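PDB 4GE1: biogenic amine-binding protein from Rhodnius prolixus, which binds biogenic amines such as serotonin and norepinephrine in the pocket of a salivary lipocalin, probably helping the insect to feed on blood. Local coordinates for residues I26-K30 / L167-T171; K41-L47 / V59-P65; S118-H124 / L135-R141. All blocks are in the same frame, centred on the assembly; numbering follows the deposited sequence.

Interaction 1: I26-K30 / L167-T171; sequences ITHYK and LFDAT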
loop_
_atom_site.group_PDB
_atom_site.type_symbol
_atom_site.label_atom_id
_atom_site.label_comp_id
_atom_site.label_asym_id
_atom_site.label_seq_id
_atom_site.Cartn_x
_atom_site.Cartn_y
_atom_site.Cartn_z
ATOM N N ILE A 26 3.741 -5.162 -3.638
ATOM C CA ILE A 26 3.205 -5.825 -2.453
ATOM C C ILE A 26 3.454 -7.322 -2.570
ATOM O O ILE A 26 2.836 -8.005 -3.385
ATOM C CB ILE A 26 1.716 -5.523 -2.260
ATOM C CG1 ILE A 26 1.502 -4.003 -2.269
ATOM C CG2 ILE A 26 1.219 -6.123 -0.948
ATOM C CD1 ILE A 26 0.170 -3.562 -1.732
ATOM N N THR A 27 4.385 -7.819 -1.765
ATOM C CA THR A 27 4.849 -9.192 -1.904
ATOM C C THR A 27 4.099 -10.186 -1.014
ATOM O O THR A 27 3.875 -11.330 -1.404
ATOM C CB THR A 27 6.359 -9.288 -1.624
ATOM O OG1 THR A 27 6.645 -8.715 -0.341
ATOM C CG2 THR A 27 7.135 -8.538 -2.696
ATOM N N HIS A 28 3.730 -9.747 0.183
ATOM C CA HIS A 28 3.067 -10.605 1.163
ATOM C C HIS A 28 2.041 -9.770 1.901
ATOM O O HIS A 28 2.242 -8.569 2.100
ATOM C CB HIS A 28 4.063 -11.126 2.199
ATOM C CG HIS A 28 5.205 -11.904 1.622
ATOM N ND1 HIS A 28 6.220 -11.315 0.905
ATOM C CD2 HIS A 28 5.496 -13.225 1.676
ATOM C CE1 HIS A 28 7.088 -12.239 0.534
ATOM N NE2 HIS A 28 6.671 -13.407 0.987
ATOM N N TYR A 29 0.954 -10.398 2.336
ATOM C CA TYR A 29 -0.051 -9.656 3.084
ATOM C C TYR A 29 -1.150 -10.490 3.721
ATOM O O TYR A 29 -1.532 -11.548 3.215
ATOM C CB TYR A 29 -0.678 -8.574 2.202
ATOM C CG TYR A 29 -1.489 -9.084 1.034
ATOM C CD1 TYR A 29 -2.829 -9.415 1.180
ATOM C CD2 TYR A 29 -0.920 -9.193 -0.232
ATOM C CE1 TYR A 29 -3.581 -9.852 0.092
ATOM C CE2 TYR A 29 -1.661 -9.622 -1.320
ATOM C CZ TYR A 29 -2.988 -9.952 -1.160
ATOM O OH TYR A 29 -3.707 -10.390 -2.263
ATOM N N LYS A 30 -1.652 -9.988 4.841
ATOM C CA LYS A 30 -2.838 -10.538 5.471
ATOM C C LYS A 30 -3.949 -9.513 5.375
ATOM O O LYS A 30 -3.812 -8.381 5.844
ATOM C CB LYS A 30 -2.586 -10.867 6.938
ATOM C CG LYS A 30 -3.865 -11.252 7.692
ATOM C CD LYS A 30 -3.565 -11.675 9.114
ATOM C CE LYS A 30 -4.831 -12.092 9.854
ATOM N NZ LYS A 30 -4.600 -12.104 11.319
ATOM N N LEU A 167 1.399 -14.838 6.357
ATOM C CA LEU A 167 0.721 -14.024 5.353
ATOM C C LEU A 167 0.542 -14.806 4.064
ATOM O O LEU A 167 1.231 -15.801 3.824
ATOM C CB LEU A 167 1.502 -12.734 5.062
ATOM C CG LEU A 167 2.099 -11.970 6.244
ATOM C CD1 LEU A 167 2.696 -10.670 5.766
ATOM C CD2 LEU A 167 1.056 -11.710 7.308
ATOM N N PHE A 168 -0.388 -14.359 3.230
ATOM C CA PHE A 168 -0.432 -14.833 1.854
ATOM C C PHE A 168 0.804 -14.340 1.098
ATOM O O PHE A 168 1.089 -13.143 1.063
ATOM C CB PHE A 168 -1.703 -14.366 1.145
ATOM C CG PHE A 168 -1.665 -14.571 -0.350
ATOM C CD1 PHE A 168 -1.618 -15.849 -0.885
ATOM C CD2 PHE A 168 -1.673 -13.492 -1.212
ATOM C CE1 PHE A 168 -1.568 -16.047 -2.266
ATOM C CE2 PHE A 168 -1.626 -13.679 -2.589
ATOM C CZ PHE A 168 -1.578 -14.966 -3.116
ATOM N N ASP A 169 1.533 -15.272 0.491
ATOM C CA ASP A 169 2.727 -14.954 -0.284
ATOM C C ASP A 169 2.342 -14.733 -1.741
ATOM O O ASP A 169 2.139 -15.689 -2.496
ATOM C CB ASP A 169 3.751 -16.084 -0.142
ATOM C CG ASP A 169 4.964 -15.909 -1.040
ATOM O OD1 ASP A 169 5.135 -14.833 -1.654
ATOM O OD2 ASP A 169 5.766 -16.864 -1.119
ATOM N N ALA A 170 2.240 -13.465 -2.130
ATOM C CA ALA A 170 1.778 -13.109 -3.465
ATOM C C ALA A 170 2.779 -13.530 -4.530
ATOM O O ALA A 170 2.424 -13.665 -5.700
ATOM C CB ALA A 170 1.486 -11.616 -3.556
ATOM N N THR A 171 4.023 -13.761 -4.118
ATOM C CA THR A 171 5.049 -14.246 -5.041
ATOM C C THR A 171 4.832 -15.724 -5.396
ATOM O O THR A 171 5.676 -16.344 -6.040
ATOM C CB THR A 171 6.498 -14.030 -4.498
ATOM O OG1 THR A 171 6.927 -15.182 -3.757
ATOM C CG2 THR A 171 6.585 -12.773 -3.616
#
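Tyr29 and Phe168 meet side by side where a short strand, 168-169, pairs antiparallel with strand 23-31 of the lipocalin barrel. The edge of the Phe168 ring is turned to the face of Tyr29 in an offset edge-to-face pair, planes 76° apart, with Phe168 CD2 lying 3.8 Å from Tyr29 CZ. Tyr29 carries CG between its backbone N and carbonyl carbon (chi1 66°), which lays the ring beside Phe168; its hydroxyl goes on to hydrogen-bond with Asp40 O and Asn42 N. Tyrosine suits a place that needs both a flat apolar face and a polar tip. The backbones bond around this pair: Tyr29 N gives to Phe168 O at 3.0 Å, Phe168 N returns to Tyr29 O, and Ala170 N reaches Thr27 O at 2.8 Å.

On the other side of the ribbon, the His28 ring and the Asp169 carboxylate run alongside each other, nearly parallel at 13°. His28 NE2 is 3.4 Å from Asp169 OD1, but the angle is too poor for a hydrogen bond. OD1 instead takes Thr171 OG1 and Thr171 N, the latter closing an Asx turn, while His28 ND1 pairs with Thr27 OG1. Leu167 supplies branched carbon: CD1 packs on His28 CB and CD2 on Lys30 CB. The ring pair thus holds one face; on the other, His28 and Asp169 each bond within their own segment, although the carboxylate may favour a protonated imidazole.

Interaction 2: K41-L47 / V59-P65; sequences KNCTKFL and VFSNYNP. With TSS (2-(1H-indol-3-yl)ethanamine), chain E.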
loop_
_atom_site.group_PDB
_atom_site.type_symbol
_atom_site.label_atom_id
_atom_site.label_comp_id
_atom_site.label_asym_id
_atom_site.label_seq_id
_atom_site.Cartn_x
_atom_site.Cartn_y
_atom_site.Cartn_z
ATOM N N LYS A 41 -6.706 -12.580 -3.861
ATOM C CA LYS A 41 -5.307 -12.915 -4.096
ATOM C C LYS A 41 -4.807 -12.152 -5.325
ATOM O O LYS A 41 -5.062 -12.554 -6.462
ATOM C CB LYS A 41 -5.140 -14.431 -4.248
ATOM C CG LYS A 41 -5.413 -15.174 -2.938
ATOM C CD LYS A 41 -5.185 -16.675 -3.026
ATOM C CE LYS A 41 -5.470 -17.306 -1.668
ATOM N NZ LYS A 41 -5.274 -18.773 -1.651
ATOM N N ASN A 42 -4.111 -11.039 -5.086
ATOM C CA ASN A 42 -3.704 -10.122 -6.160
ATOM C C ASN A 42 -2.208 -9.785 -6.232
ATOM O O ASN A 42 -1.461 -9.962 -5.260
ATOM C CB ASN A 42 -4.463 -8.793 -6.056
ATOM C CG ASN A 42 -5.969 -8.963 -6.041
ATOM O OD1 ASN A 42 -6.572 -9.412 -7.017
ATOM N ND2 ASN A 42 -6.590 -8.556 -4.943
ATOM N N CYS A 43 -1.794 -9.283 -7.398
ATOM C CA CYS A 43 -0.464 -8.729 -7.613
ATOM C C CYS A 43 -0.629 -7.219 -7.641
ATOM O O CYS A 43 -1.269 -6.670 -8.552
ATOM C CB CYS A 43 0.091 -9.183 -8.963
ATOM S SG CYS A 43 0.119 -10.972 -9.195
ATOM N N THR A 44 -0.084 -6.544 -6.641
ATOM C CA THR A 44 -0.232 -5.099 -6.576
ATOM C C THR A 44 1.104 -4.381 -6.732
ATOM O O THR A 44 2.102 -4.736 -6.107
ATOM C CB THR A 44 -0.936 -4.637 -5.286
ATOM O OG1 THR A 44 -2.315 -5.048 -5.308
ATOM C CG2 THR A 44 -0.870 -3.110 -5.179
ATOM N N LYS A 45 1.118 -3.386 -7.606
ATOM C CA LYS A 45 2.252 -2.483 -7.719
ATOM C C LYS A 45 1.684 -1.090 -7.562
ATOM O O LYS A 45 0.577 -0.804 -8.038
ATOM C CB LYS A 45 2.933 -2.634 -9.083
ATOM C CG LYS A 45 4.020 -1.606 -9.361
ATOM C CD LYS A 45 4.725 -1.891 -10.686
ATOM C CE LYS A 45 5.904 -0.944 -10.903
ATOM N NZ LYS A 45 6.704 -1.304 -12.120
ATOM N N PHE A 46 2.405 -0.220 -6.869
ATOM C CA PHE A 46 1.955 1.161 -6.812
ATOM C C PHE A 46 3.049 2.184 -7.063
ATOM O O PHE A 46 4.238 1.922 -6.861
ATOM C CB PHE A 46 1.081 1.478 -5.577
ATOM C CG PHE A 46 1.760 1.301 -4.237
ATOM C CD1 PHE A 46 2.166 2.409 -3.501
ATOM C CD2 PHE A 46 1.913 0.041 -3.674
ATOM C CE1 PHE A 46 2.750 2.264 -2.236
ATOM C CE2 PHE A 46 2.490 -0.114 -2.404
ATOM C CZ PHE A 46 2.919 1.002 -1.693
ATOM N N LEU A 47 2.620 3.336 -7.560
ATOM C CA LEU A 47 3.525 4.407 -7.941
ATOM C C LEU A 47 3.161 5.640 -7.135
ATOM O O LEU A 47 1.992 6.008 -7.051
ATOM C CB LEU A 47 3.355 4.698 -9.438
ATOM C CG LEU A 47 4.444 5.466 -10.177
ATOM C CD1 LEU A 47 5.706 4.628 -10.229
ATOM C CD2 LEU A 47 3.978 5.820 -11.585
ATOM N N VAL A 59 -0.799 5.755 -6.604
ATOM C CA VAL A 59 -1.664 5.082 -7.561
ATOM C C VAL A 59 -1.400 3.587 -7.578
ATOM O O VAL A 59 -0.259 3.159 -7.777
ATOM C CB VAL A 59 -1.486 5.648 -8.978
ATOM C CG1 VAL A 59 -2.311 4.848 -9.970
ATOM C CG2 VAL A 59 -1.890 7.119 -9.016
ATOM N N PHE A 60 -2.457 2.803 -7.360
ATOM C CA PHE A 60 -2.332 1.349 -7.241
ATOM C C PHE A 60 -2.898 0.610 -8.456
ATOM O O PHE A 60 -3.983 0.925 -8.938
ATOM C CB PHE A 60 -3.048 0.844 -5.980
ATOM C CG PHE A 60 -2.495 1.403 -4.682
ATOM C CD1 PHE A 60 -2.878 2.653 -4.231
ATOM C CD2 PHE A 60 -1.630 0.653 -3.898
ATOM C CE1 PHE A 60 -2.387 3.162 -3.033
ATOM C CE2 PHE A 60 -1.129 1.159 -2.693
ATOM C CZ PHE A 60 -1.507 2.408 -2.266
ATOM N N SER A 61 -2.140 -0.366 -8.944
ATOM C CA SER A 61 -2.638 -1.331 -9.912
ATOM C C SER A 61 -2.788 -2.694 -9.220
ATOM O O SER A 61 -1.803 -3.289 -8.784
ATOM C CB SER A 61 -1.670 -1.430 -11.102
ATOM O OG SER A 61 -1.886 -2.603 -11.864
ATOM N N ASN A 62 -4.019 -3.181 -9.102
ATOM C CA ASN A 62 -4.233 -4.494 -8.503
ATOM C C ASN A 62 -4.712 -5.483 -9.540
ATOM O O ASN A 62 -5.797 -5.324 -10.096
ATOM C CB ASN A 62 -5.263 -4.420 -7.380
ATOM C CG ASN A 62 -5.029 -3.255 -6.469
ATOM O OD1 ASN A 62 -4.016 -3.193 -5.771
ATOM N ND2 ASN A 62 -5.964 -2.321 -6.464
ATOM N N TYR A 63 -3.906 -6.508 -9.778
ATOM C CA TYR A 63 -4.219 -7.498 -10.794
ATOM C C TYR A 63 -4.555 -8.849 -10.169
ATOM O O TYR A 63 -3.760 -9.398 -9.398
ATOM C CB TYR A 63 -3.046 -7.672 -11.751
ATOM C CG TYR A 63 -3.325 -8.692 -12.826
ATOM C CD1 TYR A 63 -4.242 -8.422 -13.829
ATOM C CD2 TYR A 63 -2.683 -9.926 -12.832
ATOM C CE1 TYR A 63 -4.512 -9.341 -14.814
ATOM C CE2 TYR A 63 -2.950 -10.863 -13.820
ATOM C CZ TYR A 63 -3.865 -10.561 -14.810
ATOM O OH TYR A 63 -4.147 -11.469 -15.805
ATOM N N ASN A 64 -5.731 -9.371 -10.508
ATOM C CA ASN A 64 -6.152 -10.707 -10.063
ATOM C C ASN A 64 -5.964 -11.745 -11.175
ATOM O O ASN A 64 -6.727 -11.768 -12.135
ATOM C CB ASN A 64 -7.615 -10.687 -9.618
ATOM C CG ASN A 64 -8.058 -12.012 -8.997
ATOM O OD1 ASN A 64 -8.444 -12.944 -9.701
ATOM N ND2 ASN A 64 -7.989 -12.098 -7.675
ATOM N N PRO A 65 -4.936 -12.596 -11.053
ATOM C CA PRO A 65 -4.641 -13.624 -12.060
ATOM C C PRO A 65 -5.783 -14.624 -12.299
ATOM O O PRO A 65 -5.990 -15.041 -13.441
ATOM C CB PRO A 65 -3.423 -14.344 -11.476
ATOM C CG PRO A 65 -2.786 -13.330 -10.579
ATOM C CD PRO A 65 -3.926 -12.569 -9.983
HETATM N N1 TSS E . -4.336 0.409 -2.173
HETATM C CA TSS E . -5.091 0.225 -0.957
HETATM C CB TSS E . -4.424 -0.525 0.152
HETATM C CG TSS E . -2.958 -0.307 0.358
HETATM C CD1 TSS E . -1.944 -1.221 0.108
HETATM N NE1 TSS E . -0.757 -0.666 0.433
HETATM C CE2 TSS E . -0.963 0.621 0.888
HETATM C CD2 TSS E . -2.313 0.866 0.857
HETATM C CZ2 TSS E . -0.060 1.623 1.335
HETATM C CH2 TSS E . -0.545 2.858 1.758
HETATM C CZ3 TSS E . -1.919 3.107 1.728
HETATM C CE3 TSS E . -2.806 2.122 1.280
HETATM O O HOH W 1 -0.995 -4.984 -10.898
#
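The first hairpin of the lipocalin barrel, strands 43-50 and 55-64, forms part of the amine pocket's wall. Its strands run antiparallel at 167°, with paired backbone bonds at Cys43-Tyr63, Lys45-Ser61 and Leu47-Val59; Cys43 N to Tyr63 O is 2.8 Å.

Phe46 and Phe60 face each other across a non-hydrogen-bonded pair and form an offset stack, centroids 4.4 Å apart and planes at 29°. Phe60 CE2 sits over the rim of the Phe46 ring, 3.3 Å from Phe46 CG. Phe60's CG stands beside its backbone N (chi1 -61°), presenting one face to Phe46 CB and the opposite one to tryptamine, whose amine N1 lies over the ring centre, 3.2 Å from Phe60 CD2. A flat, electron-rich ring suits a site for an amine, which Asp73 also holds by a hydrogen bond.

On the same face Thr44 OG1 gives a short bond, 2.6 Å, to a lone pair of Asn62 OD1, in the carbonyl plane. The asparagine's ND2 bonds to Ser71 OG and to Asp73 OD1, so Thr44 helps fix the amide that holds the Asp73 carboxylate, the ligand's acceptor. Farther along, Asn64 ND2 donates to Asn42 OD1 at 3.1 Å from above the Asn42 carbonyl plane, while Asn64 OD1 accepts from Ala67 N.

On the face of Cys43, Lys45 and Ser61, the Cys43-Cys177 disulfide and the Lys45-Asp181 salt bridge tie on the C-terminal segment. If N1 is protonated, as expected for a primary amine, the Phe60 face and the Asp73 carboxylate would together stabilise its charge.

Interaction 3: S118-H124 / L135-R141; sequences SKYSVVH and LYAVQSR. With TSS (2-(1H-indol-3-yl)ethanamine), chain E.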
loop_
_atom_site.group_PDB
_atom_site.type_symbol
_atom_site.label_atom_id
_atom_site.label_comp_id
_atom_site.label_asym_id
_atom_site.label_seq_id
_atom_site.Cartn_x
_atom_site.Cartn_y
_atom_site.Cartn_z
ATOM N N SER A 118 14.838 2.020 0.582
ATOM C CA SER A 118 15.325 1.601 -0.734
ATOM C C SER A 118 15.150 0.107 -1.025
ATOM O O SER A 118 15.575 -0.376 -2.073
ATOM C CB SER A 118 16.786 2.042 -0.954
ATOM O OG SER A 118 17.684 1.422 -0.046
ATOM N N LYS A 119 14.519 -0.621 -0.108
ATOM C CA LYS A 119 14.290 -2.049 -0.311
ATOM C C LYS A 119 12.903 -2.522 0.114
ATOM O O LYS A 119 12.170 -3.107 -0.691
ATOM C CB LYS A 119 15.355 -2.881 0.400
ATOM C CG LYS A 119 16.697 -2.889 -0.298
ATOM C CD LYS A 119 17.679 -3.789 0.421
ATOM C CE LYS A 119 18.981 -3.886 -0.347
ATOM N NZ LYS A 119 19.592 -2.546 -0.566
ATOM N N TYR A 120 12.552 -2.272 1.374
ATOM C CA TYR A 120 11.335 -2.834 1.951
ATOM C C TYR A 120 10.595 -1.850 2.848
ATOM O O TYR A 120 11.182 -0.918 3.393
ATOM C CB TYR A 120 11.677 -4.075 2.774
ATOM C CG TYR A 120 12.238 -3.742 4.148
ATOM C CD1 TYR A 120 11.404 -3.645 5.265
ATOM C CD2 TYR A 120 13.595 -3.511 4.325
ATOM C CE1 TYR A 120 11.918 -3.331 6.523
ATOM C CE2 TYR A 120 14.118 -3.197 5.576
ATOM C CZ TYR A 120 13.275 -3.108 6.671
ATOM O OH TYR A 120 13.794 -2.799 7.908
ATOM N N SER A 121 9.300 -2.080 3.005
ATOM C CA SER A 121 8.517 -1.398 4.021
ATOM C C SER A 121 7.434 -2.341 4.519
ATOM O O SER A 121 6.982 -3.217 3.790
ATOM C CB SER A 121 7.895 -0.115 3.473
ATOM O OG SER A 121 7.021 -0.383 2.394
ATOM N N VAL A 122 7.028 -2.168 5.768
ATOM C CA VAL A 122 5.973 -2.989 6.340
ATOM C C VAL A 122 4.869 -2.066 6.843
ATOM O O VAL A 122 5.132 -1.098 7.556
ATOM C CB VAL A 122 6.520 -3.870 7.461
ATOM C CG1 VAL A 122 5.411 -4.711 8.067
ATOM C CG2 VAL A 122 7.649 -4.747 6.917
ATOM N N VAL A 123 3.635 -2.341 6.445
ATOM C CA VAL A 123 2.574 -1.372 6.665
ATOM C C VAL A 123 1.313 -2.008 7.246
ATOM O O VAL A 123 1.039 -3.187 7.032
ATOM C CB VAL A 123 2.243 -0.590 5.355
ATOM C CG1 VAL A 123 1.504 -1.480 4.334
ATOM C CG2 VAL A 123 1.456 0.676 5.658
ATOM N N HIS A 124 0.570 -1.218 8.011
ATOM C CA HIS A 124 -0.772 -1.581 8.429
ATOM C C HIS A 124 -1.733 -0.528 7.890
ATOM O O HIS A 124 -1.558 0.670 8.142
ATOM C CB HIS A 124 -0.860 -1.662 9.957
ATOM C CG HIS A 124 -2.261 -1.786 10.475
ATOM N ND1 HIS A 124 -2.996 -0.703 10.896
ATOM C CD2 HIS A 124 -3.057 -2.872 10.634
ATOM C CE1 HIS A 124 -4.190 -1.113 11.297
ATOM N NE2 HIS A 124 -4.251 -2.421 11.148
ATOM N N LEU A 135 -5.433 -4.414 6.663
ATOM C CA LEU A 135 -4.378 -4.991 5.865
ATOM C C LEU A 135 -3.035 -4.852 6.556
ATOM O O LEU A 135 -2.656 -3.761 7.000
ATOM C CB LEU A 135 -4.332 -4.302 4.499
ATOM C CG LEU A 135 -3.259 -4.772 3.522
ATOM C CD1 LEU A 135 -3.664 -6.099 2.926
ATOM C CD2 LEU A 135 -3.061 -3.731 2.423
ATOM N N TYR A 136 -2.329 -5.971 6.663
ATOM C CA TYR A 136 -0.910 -5.958 6.990
ATOM C C TYR A 136 -0.138 -6.364 5.738
ATOM O O TYR A 136 -0.373 -7.438 5.178
ATOM C CB TYR A 136 -0.604 -6.939 8.122
ATOM C CG TYR A 136 -1.035 -6.476 9.491
ATOM C CD1 TYR A 136 -0.239 -5.614 10.235
ATOM C CD2 TYR A 136 -2.229 -6.915 10.050
ATOM C CE1 TYR A 136 -0.622 -5.197 11.492
ATOM C CE2 TYR A 136 -2.621 -6.507 11.309
ATOM C CZ TYR A 136 -1.813 -5.649 12.026
ATOM O OH TYR A 136 -2.203 -5.239 13.275
ATOM N N ALA A 137 0.779 -5.514 5.291
ATOM C CA ALA A 137 1.457 -5.764 4.020
ATOM C C ALA A 137 2.974 -5.629 4.082
ATOM O O ALA A 137 3.504 -4.680 4.663
ATOM C CB ALA A 137 0.892 -4.843 2.921
ATOM N N VAL A 138 3.659 -6.591 3.467
ATOM C CA VAL A 138 5.080 -6.462 3.173
ATOM C C VAL A 138 5.265 -5.930 1.747
ATOM O O VAL A 138 4.632 -6.409 0.796
ATOM C CB VAL A 138 5.827 -7.790 3.364
ATOM C CG1 VAL A 138 7.257 -7.674 2.862
ATOM C CG2 VAL A 138 5.805 -8.192 4.838
ATOM N N GLN A 139 6.119 -4.923 1.614
ATOM C CA GLN A 139 6.296 -4.215 0.350
ATOM C C GLN A 139 7.776 -4.126 -0.026
ATOM O O GLN A 139 8.644 -3.976 0.834
ATOM C CB GLN A 139 5.641 -2.828 0.427
ATOM C CG GLN A 139 4.185 -2.897 0.916
ATOM C CD GLN A 139 3.512 -1.539 1.029
ATOM O OE1 GLN A 139 2.318 -1.405 0.770
ATOM N NE2 GLN A 139 4.270 -0.529 1.432
ATOM N N SER A 140 8.062 -4.253 -1.315
ATOM C CA SER A 140 9.438 -4.301 -1.786
ATOM C C SER A 140 9.619 -3.346 -2.964
ATOM O O SER A 140 8.661 -3.020 -3.664
ATOM C CB SER A 140 9.797 -5.727 -2.197
ATOM O OG SER A 140 11.110 -5.808 -2.739
ATOM N N ARG A 141 10.844 -2.881 -3.161
ATOM C CA ARG A 141 11.163 -2.052 -4.315
ATOM C C ARG A 141 11.286 -2.939 -5.549
ATOM O O ARG A 141 11.202 -2.459 -6.679
ATOM C CB ARG A 141 12.458 -1.270 -4.082
ATOM C CG ARG A 141 12.345 -0.157 -3.033
ATOM C CD ARG A 141 11.272 0.874 -3.391
ATOM N NE ARG A 141 11.452 2.130 -2.665
ATOM C CZ ARG A 141 10.657 3.191 -2.783
ATOM N NH1 ARG A 141 9.612 3.151 -3.594
ATOM N NH2 ARG A 141 10.913 4.301 -2.091
HETATM N N1 TSS E . -4.336 0.409 -2.173
HETATM C CA TSS E . -5.091 0.225 -0.957
HETATM C CB TSS E . -4.424 -0.525 0.152
HETATM C CG TSS E . -2.958 -0.307 0.358
HETATM C CD1 TSS E . -1.944 -1.221 0.108
HETATM N NE1 TSS E . -0.757 -0.666 0.433
HETATM C CE2 TSS E . -0.963 0.621 0.888
HETATM C CD2 TSS E . -2.313 0.866 0.857
HETATM C CZ2 TSS E . -0.060 1.623 1.335
HETATM C CH2 TSS E . -0.545 2.858 1.758
HETATM C CZ3 TSS E . -1.919 3.107 1.728
HETATM C CE3 TSS E . -2.806 2.122 1.280
#
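Ser121 and Gln139 pair across the hairpin of strands 120-127 and 130-140, and their side chains meet inside the barrel. Gln139 places CG beside its backbone N (chi1 -51°) and then extends, bringing its amide to the indole of tryptamine. NE2 donates to Ser121 OG at 2.9 Å, in the amide plane, while OE1 accepts from the indole NE1 at 3.2 Å with a fairly straight angle of 155°. Ser121 OG sits between its own N and carbonyl carbon (chi1 61°), a position that turns it to the amide; Tyr112 OH also bonds NE2. A glutamine suits this place because one group can both give and accept.

Val123 CG1 packs 3.7 Å from Ala137 CB and equally close to Gln139 OE1, and Leu135 CD2 touches tryptamine CD1 at 3.6 Å. These apolar carbons pack beside the amide, and Leu135 also lies against the indole.

On the opposite face His124 crosses Tyr136 obliquely, with His124 CD2 over the tyrosine ring, 3.3 Å from Tyr136 CZ. The bonds on NE2 favour one orientation of the Gln139 amide, leaving OE1 ready for an indole N-H.

All three contacts belong to one antiparallel sheet curled into a lipocalin barrel. Strand 23-31 of interaction 1 lies between strand 43-50 of interaction 2 and strand 130-140 of interaction 3, so it joins the two hairpins. Centre to centre, interaction 1 is about 12 Å from interaction 2 and about 10 Å from interaction 3, and the two hairpin contacts are about 14 Å apart. Along the chain the hairpins follow one another, and interaction 1 encloses both by bringing 167-171 back to the first barrel strand. Interactions 2 and 3 approach tryptamine at its amine and its indole N-H respectively, and Ile26 of interaction 1 adds a contact at the indole, so barrel closure and ligand binding share strands.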